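Local coordinates for regulatory protein RecX (Lactobacillus salivarius, PDB 3E3V) that probably modulates the activity of the recombinase RecA, and is represented here by a fragment containing three successive three-helix domains of the RecX family, at residues 40-45 / 50-55; 57-60 / 64-67. One frame throughout, in Å; residues are numbered along the deposited sequence.

Contact 1 of 2, residues 40-45 / 50-55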
ATOM      1  N   ASP A  40      -9.260   4.143 -15.999  1.00 50.04           N
ATOM      2  CA  ASP A  40      -8.564   4.990 -16.956  1.00 52.46           C
ATOM      3  C   ASP A  40      -7.453   4.223 -17.670  1.00 52.89           C
ATOM      4  O   ASP A  40      -6.297   4.640 -17.719  1.00 54.44           O
ATOM      5  CB  ASP A  40      -8.049   6.308 -16.327  1.00 53.06           C
ATOM      6  CG  ASP A  40      -7.205   6.103 -15.090  1.00 53.44           C
ATOM      7  OD1 ASP A  40      -6.234   5.319 -15.138  1.00 55.75           O
ATOM      8  OD2 ASP A  40      -7.506   6.757 -14.065  1.00 54.11           O
ATOM      9  N   LYS A  41      -7.840   3.069 -18.200  1.00 53.11           N
ATOM     10  CA  LYS A  41      -6.974   2.207 -18.994  1.00 53.37           C
ATOM     11  C   LYS A  41      -7.868   1.931 -20.193  1.00 54.30           C
ATOM     12  O   LYS A  41      -7.405   1.549 -21.273  1.00 54.26           O
ATOM     13  CB  LYS A  41      -6.648   0.899 -18.274  1.00 52.69           C
ATOM     14  CG  LYS A  41      -6.142  -0.206 -19.206  1.00 51.67           C
ATOM     15  CD  LYS A  41      -4.941   0.244 -20.043  1.00 53.15           C
ATOM     16  CE  LYS A  41      -4.517  -0.837 -21.047  1.00 52.44           C
ATOM     17  NZ  LYS A  41      -3.404  -0.407 -21.958  1.00 52.99           N
ATOM     18  N   LEU A  42      -9.166   2.136 -19.969  1.00 53.18           N
ATOM     19  CA  LEU A  42     -10.175   1.963 -20.999  1.00 53.20           C
ATOM     20  C   LEU A  42     -10.133   3.252 -21.809  1.00 53.98           C
ATOM     21  O   LEU A  42     -10.601   3.310 -22.948  1.00 54.50           O
ATOM     22  CB  LEU A  42     -11.562   1.772 -20.369  1.00 50.91           C
ATOM     23  CG  LEU A  42     -11.746   0.547 -19.463  1.00 49.84           C
ATOM     24  CD1 LEU A  42     -13.139   0.554 -18.842  1.00 48.47           C
ATOM     25  CD2 LEU A  42     -11.524  -0.721 -20.271  1.00 48.09           C
ATOM     26  N   ARG A  43      -9.557   4.284 -21.201  1.00 54.78           N
ATOM     27  CA  ARG A  43      -9.416   5.585 -21.836  1.00 55.40           C
ATOM     28  C   ARG A  43      -8.192   5.574 -22.752  1.00 56.76           C
ATOM     29  O   ARG A  43      -8.072   6.402 -23.658  1.00 55.75           O
ATOM     30  CB  ARG A  43      -9.287   6.667 -20.765  1.00 54.85           C
ATOM     31  CG  ARG A  43     -10.595   6.953 -20.043  1.00 55.43           C
ATOM     32  CD  ARG A  43     -10.369   7.575 -18.676  1.00 55.38           C
ATOM     33  NE  ARG A  43     -11.620   8.072 -18.106  1.00 57.01           N
ATOM     34  CZ  ARG A  43     -11.824   8.283 -16.808  1.00 57.49           C
ATOM     35  NH1 ARG A  43     -10.859   8.037 -15.929  1.00 57.81           N
ATOM     36  NH2 ARG A  43     -12.997   8.742 -16.389  1.00 58.27           N
ATOM     37  N   SER A  44      -7.287   4.628 -22.502  1.00 58.08           N
ATOM     38  CA  SER A  44      -6.077   4.475 -23.309  1.00 60.38           C
ATOM     39  C   SER A  44      -6.480   3.847 -24.633  1.00 62.07           C
ATOM     40  O   SER A  44      -5.651   3.648 -25.524  1.00 63.10           O
ATOM     41  CB  SER A  44      -5.077   3.545 -22.618  1.00 59.42           C
ATOM     42  OG  SER A  44      -4.708   4.035 -21.344  1.00 62.26           O
ATOM     43  N   LEU A  45      -7.765   3.531 -24.745  1.00 63.28           N
ATOM     44  CA  LEU A  45      -8.303   2.908 -25.941  1.00 64.65           C
ATOM     45  C   LEU A  45      -9.468   3.734 -26.477  1.00 65.52           C
ATOM     46  O   LEU A  45     -10.217   3.289 -27.348  1.00 66.03           O
ATOM     47  CB  LEU A  45      -8.775   1.499 -25.601  1.00 64.35           C
ATOM     48  CG  LEU A  45      -7.979   0.821 -24.481  1.00 64.75           C
ATOM     49  CD1 LEU A  45      -8.702  -0.444 -24.051  1.00 65.29           C
ATOM     50  CD2 LEU A  45      -6.560   0.518 -24.941  1.00 64.28           C
ATOM     51  N   ASP A  50     -19.647   6.627 -20.983  1.00 69.74           N
ATOM     52  CA  ASP A  50     -20.949   5.978 -21.054  1.00 68.47           C
ATOM     53  C   ASP A  50     -20.740   4.471 -20.953  1.00 66.34           C
ATOM     54  O   ASP A  50     -21.461   3.770 -20.241  1.00 65.77           O
ATOM     55  CB  ASP A  50     -21.622   6.301 -22.393  1.00 70.53           C
ATOM     56  CG  ASP A  50     -21.420   7.746 -22.817  1.00 73.06           C
ATOM     57  OD1 ASP A  50     -20.263   8.135 -23.090  1.00 73.99           O
ATOM     58  OD2 ASP A  50     -22.420   8.493 -22.878  1.00 75.34           O
ATOM     59  N   TYR A  51     -19.728   3.991 -21.670  1.00 64.08           N
ATOM     60  CA  TYR A  51     -19.403   2.573 -21.724  1.00 61.32           C
ATOM     61  C   TYR A  51     -18.441   2.076 -20.640  1.00 57.47           C
ATOM     62  O   TYR A  51     -18.571   0.948 -20.164  1.00 55.12           O
ATOM     63  CB  TYR A  51     -18.854   2.250 -23.114  1.00 64.34           C
ATOM     64  CG  TYR A  51     -19.791   2.665 -24.234  1.00 67.69           C
ATOM     65  CD1 TYR A  51     -21.113   2.215 -24.263  1.00 69.15           C
ATOM     66  CD2 TYR A  51     -19.359   3.506 -25.262  1.00 69.31           C
ATOM     67  CE1 TYR A  51     -21.980   2.587 -25.282  1.00 71.37           C
ATOM     68  CE2 TYR A  51     -20.218   3.886 -26.290  1.00 71.32           C
ATOM     69  CZ  TYR A  51     -21.529   3.422 -26.294  1.00 71.81           C
ATOM     70  OH  TYR A  51     -22.393   3.789 -27.303  1.00 72.64           O
ATOM     71  N   ILE A  52     -17.477   2.908 -20.258  1.00 53.50           N
ATOM     72  CA  ILE A  52     -16.519   2.530 -19.221  1.00 48.82           C
ATOM     73  C   ILE A  52     -17.263   2.160 -17.946  1.00 45.52           C
ATOM     74  O   ILE A  52     -16.974   1.143 -17.313  1.00 44.81           O
ATOM     75  CB  ILE A  52     -15.542   3.686 -18.913  1.00 48.95           C
ATOM     76  CG1 ILE A  52     -14.539   3.832 -20.056  1.00 49.90           C
ATOM     77  CG2 ILE A  52     -14.818   3.427 -17.603  1.00 49.98           C
ATOM     78  CD1 ILE A  52     -13.516   4.928 -19.845  1.00 50.36           C
ATOM     79  N   SER A  53     -18.232   2.990 -17.585  1.00 40.78           N
ATOM     80  CA  SER A  53     -19.026   2.762 -16.394  1.00 39.35           C
ATOM     81  C   SER A  53     -19.787   1.443 -16.445  1.00 38.50           C
ATOM     82  O   SER A  53     -19.929   0.760 -15.428  1.00 37.75           O
ATOM     83  CB  SER A  53     -20.017   3.903 -16.205  1.00 39.07           C
ATOM     84  OG  SER A  53     -20.880   3.624 -15.119  1.00 41.83           O
ATOM     85  N   GLU A  54     -20.293   1.093 -17.626  1.00 36.10           N
ATOM     86  CA  GLU A  54     -21.037  -0.153 -17.783  1.00 35.63           C
ATOM     87  C   GLU A  54     -20.081  -1.325 -17.565  1.00 31.54           C
ATOM     88  O   GLU A  54     -20.392  -2.276 -16.850  1.00 31.86           O
ATOM     89  CB  GLU A  54     -21.652  -0.228 -19.185  1.00 37.26           C
ATOM     90  CG  GLU A  54     -22.567  -1.426 -19.410  1.00 41.43           C
ATOM     91  CD  GLU A  54     -22.979  -1.581 -20.872  1.00 44.71           C
ATOM     92  OE1 GLU A  54     -23.411  -0.575 -21.480  1.00 46.86           O
ATOM     93  OE2 GLU A  54     -22.870  -2.706 -21.408  1.00 44.05           O
ATOM     94  N   ILE A  55     -18.906  -1.233 -18.173  1.00 30.03           N
ATOM     95  CA  ILE A  55     -17.877  -2.266 -18.060  1.00 29.05           C
ATOM     96  C   ILE A  55     -17.381  -2.417 -16.624  1.00 27.77           C
ATOM     97  O   ILE A  55     -17.283  -3.529 -16.104  1.00 26.03           O
ATOM     98  CB  ILE A  55     -16.686  -1.935 -18.986  1.00 28.35           C
ATOM     99  CG1 ILE A  55     -17.173  -1.905 -20.434  1.00 28.78           C
ATOM    100  CG2 ILE A  55     -15.571  -2.976 -18.829  1.00 28.52           C
ATOM    101  CD1 ILE A  55     -16.110  -1.513 -21.437  1.00 29.67           C
TER

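Contact 2 of 2, residues 57-60 / 64-67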
ATOM      1  N   ASN A  57     -18.863  -1.566 -13.688  1.00 28.02           N
ATOM      2  CA  ASN A  57     -19.865  -2.127 -12.788  1.00 28.77           C
ATOM      3  C   ASN A  57     -20.000  -3.629 -12.972  1.00 26.87           C
ATOM      4  O   ASN A  57     -20.169  -4.374 -12.005  1.00 30.67           O
ATOM      5  CB  ASN A  57     -21.222  -1.467 -13.014  1.00 32.86           C
ATOM      6  CG  ASN A  57     -21.264  -0.051 -12.492  1.00 37.38           C
ATOM      7  OD1 ASN A  57     -20.905   0.207 -11.343  1.00 38.81           O
ATOM      8  ND2 ASN A  57     -21.700   0.878 -13.334  1.00 39.78           N
ATOM      9  N   LYS A  58     -19.949  -4.067 -14.220  1.00 25.88           N
ATOM     10  CA  LYS A  58     -20.047  -5.486 -14.527  1.00 26.02           C
ATOM     11  C   LYS A  58     -18.842  -6.195 -13.914  1.00 24.04           C
ATOM     12  O   LYS A  58     -18.984  -7.237 -13.273  1.00 24.35           O
ATOM     13  CB  LYS A  58     -20.073  -5.695 -16.045  1.00 27.91           C
ATOM     14  CG  LYS A  58     -20.135  -7.152 -16.486  1.00 30.82           C
ATOM     15  CD  LYS A  58     -21.269  -7.891 -15.814  1.00 33.43           C
ATOM     16  CE  LYS A  58     -21.723  -9.061 -16.667  1.00 35.42           C
ATOM     17  NZ  LYS A  58     -22.232  -8.589 -17.985  1.00 37.76           N
ATOM     18  N   LEU A  59     -17.654  -5.627 -14.109  1.00 21.86           N
ATOM     19  CA  LEU A  59     -16.443  -6.222 -13.552  1.00 20.93           C
ATOM     20  C   LEU A  59     -16.506  -6.270 -12.027  1.00 22.67           C
ATOM     21  O   LEU A  59     -16.038  -7.224 -11.408  1.00 22.26           O
ATOM     22  CB  LEU A  59     -15.210  -5.436 -13.992  1.00 22.89           C
ATOM     23  CG  LEU A  59     -14.925  -5.443 -15.493  1.00 22.86           C
ATOM     24  CD1 LEU A  59     -13.657  -4.630 -15.781  1.00 24.28           C
ATOM     25  CD2 LEU A  59     -14.759  -6.870 -15.977  1.00 22.66           C
ATOM     26  N   ILE A  60     -17.079  -5.238 -11.414  1.00 23.46           N
ATOM     27  CA  ILE A  60     -17.198  -5.219  -9.960  1.00 25.07           C
ATOM     28  C   ILE A  60     -18.157  -6.323  -9.535  1.00 25.58           C
ATOM     29  O   ILE A  60     -17.922  -7.026  -8.553  1.00 25.95           O
ATOM     30  CB  ILE A  60     -17.744  -3.871  -9.462  1.00 26.74           C
ATOM     31  CG1 ILE A  60     -16.721  -2.763  -9.734  1.00 26.73           C
ATOM     32  CG2 ILE A  60     -18.100  -3.974  -7.982  1.00 26.72           C
ATOM     33  CD1 ILE A  60     -17.264  -1.369  -9.482  1.00 28.38           C
ATOM     34  N   LEU A  64     -14.209  -8.954 -10.363  1.00 27.80           N
ATOM     35  CA  LEU A  64     -12.951  -8.898 -11.092  1.00 26.64           C
ATOM     36  C   LEU A  64     -12.242  -7.591 -10.711  1.00 27.24           C
ATOM     37  O   LEU A  64     -11.042  -7.420 -10.933  1.00 24.28           O
ATOM     38  CB  LEU A  64     -13.220  -8.972 -12.594  1.00 29.15           C
ATOM     39  CG  LEU A  64     -13.882 -10.291 -13.011  1.00 27.27           C
ATOM     40  CD1 LEU A  64     -14.244 -10.256 -14.485  1.00 28.76           C
ATOM     41  CD2 LEU A  64     -12.936 -11.439 -12.708  1.00 29.12           C
ATOM     42  N   ILE A  65     -13.015  -6.668 -10.143  1.00 26.47           N
ATOM     43  CA  ILE A  65     -12.494  -5.406  -9.640  1.00 25.71           C
ATOM     44  C   ILE A  65     -13.014  -5.391  -8.212  1.00 27.09           C
ATOM     45  O   ILE A  65     -14.214  -5.558  -7.979  1.00 27.13           O
ATOM     46  CB  ILE A  65     -13.048  -4.173 -10.387  1.00 25.31           C
ATOM     47  CG1 ILE A  65     -12.390  -4.055 -11.761  1.00 24.66           C
ATOM     48  CG2 ILE A  65     -12.785  -2.900  -9.557  1.00 25.72           C
ATOM     49  CD1 ILE A  65     -12.858  -2.850 -12.550  1.00 24.49           C
ATOM     50  N   ASN A  66     -12.110  -5.219  -7.259  1.00 25.58           N
ATOM     51  CA  ASN A  66     -12.495  -5.214  -5.857  1.00 25.55           C
ATOM     52  C   ASN A  66     -11.418  -4.466  -5.083  1.00 24.60           C
ATOM     53  O   ASN A  66     -10.408  -5.049  -4.688  1.00 22.42           O
ATOM     54  CB  ASN A  66     -12.602  -6.651  -5.339  1.00 26.70           C
ATOM     55  CG  ASN A  66     -13.179  -6.723  -3.942  1.00 28.72           C
ATOM     56  OD1 ASN A  66     -12.786  -5.964  -3.051  1.00 26.40           O
ATOM     57  ND2 ASN A  66     -14.108  -7.654  -3.734  1.00 31.99           N
ATOM     58  N   ASP A  67     -11.645  -3.176  -4.864  1.00 24.28           N
ATOM     59  CA  ASP A  67     -10.679  -2.350  -4.169  1.00 25.78           C
ATOM     60  C   ASP A  67     -10.358  -2.769  -2.733  1.00 26.88           C
ATOM     61  O   ASP A  67      -9.217  -2.614  -2.286  1.00 26.94           O
ATOM     62  CB  ASP A  67     -11.113  -0.880  -4.242  1.00 24.99           C
ATOM     63  CG  ASP A  67     -10.797  -0.248  -5.598  1.00 26.33           C
ATOM     64  OD1 ASP A  67     -10.216  -0.942  -6.471  1.00 26.42           O
ATOM     65  OD2 ASP A  67     -11.120   0.945  -5.800  1.00 27.90           O
TER

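Contact 1 of 2, residues 40-45 / 50-55
Leu-42 and Ile-52 form the centre of this contact, two branched aliphatic side chains that lie alongside, pointing opposite ways. The packing is apolar. CB of Leu-42 rests on CG1 of Ile-52 at 3.6 Å, while further out CD1 of Leu-42 reaches CG2 of Ile-52, also at 3.6 Å. One turn on along the helix, Ile-55 adds a looser touch, its CG2 lying 4.3 Å from CD1 of Leu-42. Residues 52 and 55 both direct their side chains at the loop, and isoleucine suits position 52 because its two branches meet different partners: CG2 touches Leu-42 CD1, while CG1 and CD1 meet Leu-42 CB and Arg-43 CG.

Arg-43 contributes in a mixed way. Its aliphatic part lies across Ile-52, roughly perpendicular, with CG 3.6 Å from CD1 of Ile-52. From CG to NE the chain is extended (chi3 169°), carrying the guanidinium past that methyl to a salt bridge between NH2 and Glu-49 OE2. A long side chain with an aliphatic stem and a charged end thus fits the border of the apolar patch.

The contact lies within the first three-helix domain, where the loop after helix 35-39 folds against helix 49-61; Tyr-51 and Glu-54 of that helix touch Ile-17 of helix 14-29.

Contact 2 of 2, residues 57-60 / 64-67
The carbonyl oxygen of Leu-59 receives two backbone N-H groups as the chain bends aside after the helix. Leu-64 N donates the firmer bond, 2.7 Å from Leu-59 O. Ile-65 N adds a weak one to the same oxygen at 3.3 Å, with an N-H...O angle of 142°. Next to this forked pair, Ile-60 CA makes a CA-H...O contact with Ile-65 O at 3.6 Å, a weak, nearly straight contact (166° at the hydrogen) that accompanies the close approach of the two backbones.

Around these polar links the side chains interlock. Leu-59 serves both partners: its CD2 meets CD1 of Leu-64 at 3.7 Å, one leucine set nearly square to the other, while its CB and CD1 both pack on CD1 of Ile-65. The two branches of Ile-65 divide the work. CG1, set anti to the carbonyl carbon (chi1 -75°), carries CD1 to Leu-59, whereas CG2 lies 3.9 Å from CG1 of Ile-60. A beta-branched residue suits this place because its two branches can touch two neighbours at once, Leu-59 and Ile-60.

Asn-66 follows at the N-cap of the next helix, where OD1 accepts from Asn-69 N and ND2 donates to Asp-63 OD1; an amide suits this place because it can do both. The contact joins the end region of helix 49-61 to the start of helix 67-81. Helix 14-29 meets it through Leu-25 and Leu-28, and helix 35-39 through Val-38, which touches Ile-65.

Overall arrangement
Both contacts draw on helix 49-61, and they come in series along the chain: both segments of contact 1 precede those of contact 2. Their centres are 13 Å apart, on the same side of the chain's centre, and no touch beyond sequence adjacency links them. Contact 1 binds the preceding loop to the earlier part of the helix and stays inside the first three-helix domain. Contact 2 joins the later part to the segment leading into helix 67-81, so that it spans the step from the first three-helix domain to the second. One helix therefore takes part both in packing within its own domain and in joining successive domains of this elongated, all-helical protein.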